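Side-chain contacts in catechol 2,3-dioxygenase (Pseudomonas sp. KL28, PDB 3HPY), which probably opens the aromatic ring of catechols with molecular oxygen at an iron centre, a step in the bacterial breakdown of aromatic compounds: residues G22-F25 / Y26-L30; G36-D39 / Q40-Y44. One frame throughout, in Å; residues are numbered along the deposited sequence.

Interaction 1 (G22-F25 / Y26-L30); sequences GIHF and YRNVL
Gly22 starts the contact by offering its carbonyl to the next turn: Tyr26 N binds Gly22 O at 3.1 Å. The same oxygen lies at the rim of the Tyr26 ring, near the ring plane and 3.3 Å from Tyr26 CD2. Next comes Ile23, whose carbonyl receives only a weak bond from Arg27 N; its side chain turns away, and the contact between Ile23 CG2 and the edge of the Arg27 guanidinium is slight. His24 O takes a firm bond from Asn28 N at 2.8 Å. The side chains of the same pair cross at about a right angle, imidazole and amide planes 76° apart, with His24 ND1 lying 3.1 Å from Asn28 OD1. Phe25 does most of the packing. Its CG swings anti to the backbone N (chi1 175°), and from there the ring works in two directions. Against Tyr26 it presents an edge: Phe25 CD1 stands over the centre of the phenol ring, 3.8 Å above its plane, a T-shaped stack with the planes at 85°. Against Val29 it meets aliphatic groups, Phe25 CE2 touching Val29 CG1 at 3.7 Å, while Val29 CB makes an off-centre CH-pi contact with the ring. Phe25 O is shared by two donors, Val29 N and Leu30 N; the second bond, at 3.0 Å, spans five residues and goes with a wider pi-type turn over 26-29. Val239, Asp260 and Pro261 pack against Phe25, and the Tyr26 hydroxyl is hydrogen-bonded to Tyr56 and Asp260. The chemistry is thus split: backbone carbonyls hold the helical turns, and the Phe25 ring, its edge set against Tyr26 and flanked by Val29, joins helix 19-29 to loops much later in the chain.

Interaction 2 (G36-D39 / Q40-Y44); sequences GRDD and QGRVY
Asp38 reaches across the turn of the hairpin and gathers donors from Gln40, Arg42 and Tyr44. Its CG sits between its own backbone N and carbonyl carbon (chi1 62°), which puts the carboxylate beside the backbone N-H groups of Gln40 and Arg42. Asp38 OD1 accepts Gln40 N at 2.7 Å, an Asx turn, and Arg42 N at 3.1 Å; the two donors approach from opposite faces of the carboxylate plane. Asp38 OD2 takes the Tyr44 hydroxyl, OH to OD2 2.8 Å, on its anti side, with carboxylate and phenol planes almost perpendicular at 87°. Arg42 NH1 adds a weak salt bridge to this oxygen at 3.4 Å, but the guanidinium is held more firmly through NH2 by Gln13. Leu102 N is a second hydrogen-bond partner of the Tyr44 hydroxyl, and Gln40 NE2 binds Glu100. Backbone bonds close the hairpin: Asp38 N binds Arg42 O, and Tyr44 N meets Gly36 O at 2.7 Å. On the face carrying Arg37 and Val43, Arg37 CG lies alongside Val43 CG2 at 3.7 Å. With both oxygens engaged, the Asp38 carboxylate is pinned against rotation, and the neighbouring donors should favour its ionised form.

Interaction 1 comes first along the chain, in helix 19-29, and interaction 2 follows in the hairpin of strands 33-37 and 43-46; their centres are 15 Å apart. They meet through Ile23, whose CG1 packs 4.1 Å from Val43 CG1, so the helix rests on the hairpin at the margin of the eight-stranded sheet, where 33-37 is an outermost strand within the chain. Preceded by strand 9-16 and followed by 56-60, these elements make the beta-alpha-beta-beta-beta module of the VOC fold. Both contacts thus build the helix-on-hairpin edge of the N-terminal module, while the iron ligands His154, His216 and Glu267 come from later in the chain, and neither contact supplies one.

Interaction 1 (G22-F25 / Y26-L30)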
ATOM      1  N   GLY C  22      15.988  21.983 -16.614  1.00 42.35           N
ATOM      2  CA  GLY C  22      15.805  20.582 -16.943  1.00 39.49           C
ATOM      3  C   GLY C  22      16.669  19.771 -15.986  1.00 38.16           C
ATOM      4  O   GLY C  22      16.274  18.698 -15.530  1.00 37.89           O
ATOM      5  N   ILE C  23      17.856  20.290 -15.674  1.00 36.57           N
ATOM      6  CA  ILE C  23      18.779  19.626 -14.753  1.00 35.78           C
ATOM      7  C   ILE C  23      18.137  19.530 -13.368  1.00 36.15           C
ATOM      8  O   ILE C  23      18.063  18.453 -12.774  1.00 33.98           O
ATOM      9  CB  ILE C  23      20.116  20.407 -14.626  1.00 35.74           C
ATOM     10  CG1 ILE C  23      20.876  20.366 -15.957  1.00 36.70           C
ATOM     11  CG2 ILE C  23      20.980  19.811 -13.517  1.00 34.08           C
ATOM     12  CD1 ILE C  23      22.239  21.055 -15.911  1.00 35.98           C
ATOM     13  N   HIS C  24      17.679  20.675 -12.871  1.00 36.53           N
ATOM     14  CA  HIS C  24      17.025  20.772 -11.569  1.00 36.09           C
ATOM     15  C   HIS C  24      15.821  19.851 -11.482  1.00 35.64           C
ATOM     16  O   HIS C  24      15.668  19.097 -10.518  1.00 35.36           O
ATOM     17  CB  HIS C  24      16.562  22.212 -11.328  1.00 37.88           C
ATOM     18  CG  HIS C  24      15.624  22.357 -10.172  1.00 38.76           C
ATOM     19  ND1 HIS C  24      16.049  22.349  -8.860  1.00 39.31           N
ATOM     20  CD2 HIS C  24      14.273  22.476 -10.130  1.00 39.67           C
ATOM     21  CE1 HIS C  24      15.002  22.457  -8.060  1.00 39.78           C
ATOM     22  NE2 HIS C  24      13.913  22.535  -8.806  1.00 39.27           N
ATOM     23  N   PHE C  25      14.962  19.918 -12.494  1.00 34.90           N
ATOM     24  CA  PHE C  25      13.764  19.098 -12.503  1.00 34.45           C
ATOM     25  C   PHE C  25      14.041  17.595 -12.442  1.00 34.43           C
ATOM     26  O   PHE C  25      13.601  16.914 -11.516  1.00 33.44           O
ATOM     27  CB  PHE C  25      12.905  19.421 -13.730  1.00 33.92           C
ATOM     28  CG  PHE C  25      11.701  18.536 -13.869  1.00 33.79           C
ATOM     29  CD1 PHE C  25      11.754  17.385 -14.645  1.00 31.62           C
ATOM     30  CD2 PHE C  25      10.521  18.834 -13.192  1.00 33.70           C
ATOM     31  CE1 PHE C  25      10.658  16.542 -14.748  1.00 32.57           C
ATOM     32  CE2 PHE C  25       9.413  17.993 -13.287  1.00 32.26           C
ATOM     33  CZ  PHE C  25       9.482  16.847 -14.064  1.00 32.56           C
ATOM     34  N   TYR C  26      14.776  17.082 -13.420  1.00 33.57           N
ATOM     35  CA  TYR C  26      15.075  15.659 -13.465  1.00 32.20           C
ATOM     36  C   TYR C  26      15.944  15.152 -12.327  1.00 33.11           C
ATOM     37  O   TYR C  26      15.993  13.954 -12.073  1.00 32.08           O
ATOM     38  CB  TYR C  26      15.720  15.297 -14.808  1.00 32.26           C
ATOM     39  CG  TYR C  26      14.725  15.215 -15.942  1.00 30.74           C
ATOM     40  CD1 TYR C  26      13.755  14.208 -15.971  1.00 31.88           C
ATOM     41  CD2 TYR C  26      14.726  16.156 -16.968  1.00 30.85           C
ATOM     42  CE1 TYR C  26      12.809  14.142 -16.994  1.00 29.25           C
ATOM     43  CE2 TYR C  26      13.782  16.100 -18.003  1.00 28.90           C
ATOM     44  CZ  TYR C  26      12.829  15.089 -18.005  1.00 29.76           C
ATOM     45  OH  TYR C  26      11.903  15.008 -19.023  1.00 27.71           O
ATOM     46  N   ARG C  27      16.623  16.046 -11.627  1.00 34.13           N
ATOM     47  CA  ARG C  27      17.475  15.593 -10.543  1.00 35.56           C
ATOM     48  C   ARG C  27      16.842  15.747  -9.162  1.00 34.80           C
ATOM     49  O   ARG C  27      16.918  14.839  -8.330  1.00 33.45           O
ATOM     50  CB  ARG C  27      18.814  16.334 -10.575  1.00 38.44           C
ATOM     51  CG  ARG C  27      19.965  15.472 -10.103  1.00 42.49           C
ATOM     52  CD  ARG C  27      20.892  16.208  -9.163  1.00 46.42           C
ATOM     53  NE  ARG C  27      21.610  17.293  -9.823  1.00 49.00           N
ATOM     54  CZ  ARG C  27      22.626  17.946  -9.271  1.00 50.47           C
ATOM     55  NH1 ARG C  27      23.037  17.618  -8.053  1.00 49.49           N
ATOM     56  NH2 ARG C  27      23.232  18.922  -9.936  1.00 52.46           N
ATOM     57  N   ASN C  28      16.205  16.892  -8.934  1.00 33.04           N
ATOM     58  CA  ASN C  28      15.587  17.196  -7.650  1.00 32.03           C
ATOM     59  C   ASN C  28      14.100  16.873  -7.565  1.00 31.07           C
ATOM     60  O   ASN C  28      13.559  16.708  -6.471  1.00 32.31           O
ATOM     61  CB  ASN C  28      15.823  18.668  -7.327  1.00 32.30           C
ATOM     62  CG  ASN C  28      17.292  19.001  -7.231  1.00 33.04           C
ATOM     63  OD1 ASN C  28      17.702  20.130  -7.490  1.00 34.16           O
ATOM     64  ND2 ASN C  28      18.098  18.014  -6.850  1.00 33.06           N
ATOM     65  N   VAL C  29      13.439  16.793  -8.711  1.00 29.11           N
ATOM     66  CA  VAL C  29      12.023  16.471  -8.738  1.00 27.41           C
ATOM     67  C   VAL C  29      11.796  15.006  -9.098  1.00 26.99           C
ATOM     68  O   VAL C  29      11.248  14.253  -8.300  1.00 24.79           O
ATOM     69  CB  VAL C  29      11.252  17.332  -9.748  1.00 28.04           C
ATOM     70  CG1 VAL C  29       9.773  16.941  -9.733  1.00 26.06           C
ATOM     71  CG2 VAL C  29      11.425  18.805  -9.411  1.00 28.79           C
ATOM     72  N   LEU C  30      12.205  14.600 -10.300  1.00 27.33           N
ATOM     73  CA  LEU C  30      12.015  13.207 -10.703  1.00 27.35           C
ATOM     74  C   LEU C  30      12.943  12.296  -9.913  1.00 27.32           C
ATOM     75  O   LEU C  30      12.711  11.099  -9.818  1.00 25.76           O
ATOM     76  CB  LEU C  30      12.269  13.020 -12.203  1.00 28.72           C
ATOM     77  CG  LEU C  30      11.971  11.607 -12.729  1.00 29.05           C
ATOM     78  CD1 LEU C  30      10.542  11.219 -12.385  1.00 28.31           C
ATOM     79  CD2 LEU C  30      12.189  11.559 -14.232  1.00 31.37           C
TER

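Interaction 2 (G36-D39 / Q40-Y44)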
ATOM      1  N   GLY C  36      27.137  12.539 -15.389  1.00 36.36           N
ATOM      2  CA  GLY C  36      28.187  13.099 -16.209  1.00 38.78           C
ATOM      3  C   GLY C  36      27.652  14.133 -17.177  1.00 39.86           C
ATOM      4  O   GLY C  36      26.467  14.141 -17.510  1.00 39.29           O
ATOM      5  N   ARG C  37      28.534  15.017 -17.623  1.00 41.42           N
ATOM      6  CA  ARG C  37      28.175  16.060 -18.572  1.00 44.15           C
ATOM      7  C   ARG C  37      29.339  16.158 -19.551  1.00 44.95           C
ATOM      8  O   ARG C  37      30.446  16.530 -19.162  1.00 45.08           O
ATOM      9  CB  ARG C  37      27.976  17.388 -17.833  1.00 46.02           C
ATOM     10  CG  ARG C  37      27.063  17.269 -16.615  1.00 48.16           C
ATOM     11  CD  ARG C  37      27.024  18.545 -15.791  1.00 50.04           C
ATOM     12  NE  ARG C  37      26.236  19.593 -16.430  1.00 51.38           N
ATOM     13  CZ  ARG C  37      25.965  20.767 -15.871  1.00 52.56           C
ATOM     14  NH1 ARG C  37      26.420  21.046 -14.658  1.00 52.80           N
ATOM     15  NH2 ARG C  37      25.236  21.664 -16.524  1.00 53.47           N
ATOM     16  N   ASP C  38      29.095  15.809 -20.814  1.00 45.79           N
ATOM     17  CA  ASP C  38      30.156  15.849 -21.817  1.00 46.50           C
ATOM     18  C   ASP C  38      30.461  17.250 -22.344  1.00 47.14           C
ATOM     19  O   ASP C  38      29.994  18.256 -21.803  1.00 46.58           O
ATOM     20  CB  ASP C  38      29.838  14.909 -22.995  1.00 45.92           C
ATOM     21  CG  ASP C  38      28.565  15.287 -23.733  1.00 46.04           C
ATOM     22  OD1 ASP C  38      28.250  16.493 -23.836  1.00 46.69           O
ATOM     23  OD2 ASP C  38      27.880  14.372 -24.235  1.00 45.52           O
ATOM     24  N   ASP C  39      31.251  17.299 -23.410  1.00 48.01           N
ATOM     25  CA  ASP C  39      31.655  18.554 -24.031  1.00 48.65           C
ATOM     26  C   ASP C  39      30.601  19.158 -24.960  1.00 48.22           C
ATOM     27  O   ASP C  39      30.725  20.314 -25.368  1.00 48.31           O
ATOM     28  CB  ASP C  39      32.963  18.344 -24.796  1.00 49.96           C
ATOM     29  CG  ASP C  39      32.951  17.078 -25.637  1.00 51.73           C
ATOM     30  OD1 ASP C  39      32.986  15.969 -25.052  1.00 53.24           O
ATOM     31  OD2 ASP C  39      32.899  17.187 -26.881  1.00 52.85           O
ATOM     32  N   GLN C  40      29.571  18.379 -25.286  1.00 46.69           N
ATOM     33  CA  GLN C  40      28.496  18.839 -26.164  1.00 46.14           C
ATOM     34  C   GLN C  40      27.401  19.549 -25.382  1.00 45.95           C
ATOM     35  O   GLN C  40      26.436  20.055 -25.961  1.00 45.47           O
ATOM     36  CB  GLN C  40      27.881  17.658 -26.908  1.00 46.38           C
ATOM     37  CG  GLN C  40      28.824  16.971 -27.863  1.00 48.57           C
ATOM     38  CD  GLN C  40      28.188  15.771 -28.522  1.00 49.90           C
ATOM     39  OE1 GLN C  40      27.127  15.878 -29.149  1.00 50.71           O
ATOM     40  NE2 GLN C  40      28.829  14.613 -28.386  1.00 49.38           N
ATOM     41  N   GLY C  41      27.547  19.572 -24.062  1.00 45.50           N
ATOM     42  CA  GLY C  41      26.555  20.219 -23.226  1.00 45.04           C
ATOM     43  C   GLY C  41      25.423  19.291 -22.828  1.00 44.38           C
ATOM     44  O   GLY C  41      24.362  19.743 -22.392  1.00 44.62           O
ATOM     45  N   ARG C  42      25.636  17.990 -22.979  1.00 42.65           N
ATOM     46  CA  ARG C  42      24.608  17.028 -22.612  1.00 41.49           C
ATOM     47  C   ARG C  42      24.882  16.520 -21.206  1.00 39.57           C
ATOM     48  O   ARG C  42      26.032  16.273 -20.843  1.00 40.48           O
ATOM     49  CB  ARG C  42      24.613  15.856 -23.586  1.00 41.93           C
ATOM     50  CG  ARG C  42      24.644  16.273 -25.031  1.00 42.46           C
ATOM     51  CD  ARG C  42      25.485  15.292 -25.807  1.00 43.66           C
ATOM     52  NE  ARG C  42      24.691  14.305 -26.525  1.00 44.13           N
ATOM     53  CZ  ARG C  42      25.208  13.224 -27.104  1.00 42.39           C
ATOM     54  NH1 ARG C  42      26.512  12.991 -27.034  1.00 42.47           N
ATOM     55  NH2 ARG C  42      24.431  12.395 -27.781  1.00 39.94           N
ATOM     56  N   VAL C  43      23.830  16.374 -20.409  1.00 38.98           N
ATOM     57  CA  VAL C  43      23.984  15.881 -19.044  1.00 38.96           C
ATOM     58  C   VAL C  43      23.274  14.534 -18.923  1.00 38.56           C
ATOM     59  O   VAL C  43      22.118  14.389 -19.329  1.00 38.78           O
ATOM     60  CB  VAL C  43      23.432  16.896 -18.015  1.00 38.42           C
ATOM     61  CG1 VAL C  43      22.024  17.261 -18.358  1.00 39.72           C
ATOM     62  CG2 VAL C  43      23.509  16.320 -16.619  1.00 37.95           C
ATOM     63  N   TYR C  44      23.988  13.551 -18.380  1.00 37.51           N
ATOM     64  CA  TYR C  44      23.467  12.196 -18.243  1.00 36.78           C
ATOM     65  C   TYR C  44      22.884  11.889 -16.865  1.00 35.45           C
ATOM     66  O   TYR C  44      23.413  12.317 -15.832  1.00 34.16           O
ATOM     67  CB  TYR C  44      24.567  11.172 -18.558  1.00 38.17           C
ATOM     68  CG  TYR C  44      25.265  11.342 -19.902  1.00 40.08           C
ATOM     69  CD1 TYR C  44      26.056  12.464 -20.165  1.00 39.74           C
ATOM     70  CD2 TYR C  44      25.164  10.363 -20.894  1.00 40.76           C
ATOM     71  CE1 TYR C  44      26.729  12.605 -21.376  1.00 40.31           C
ATOM     72  CE2 TYR C  44      25.838  10.495 -22.115  1.00 41.07           C
ATOM     73  CZ  TYR C  44      26.618  11.618 -22.347  1.00 40.69           C
ATOM     74  OH  TYR C  44      27.286  11.754 -23.544  1.00 38.75           O
TER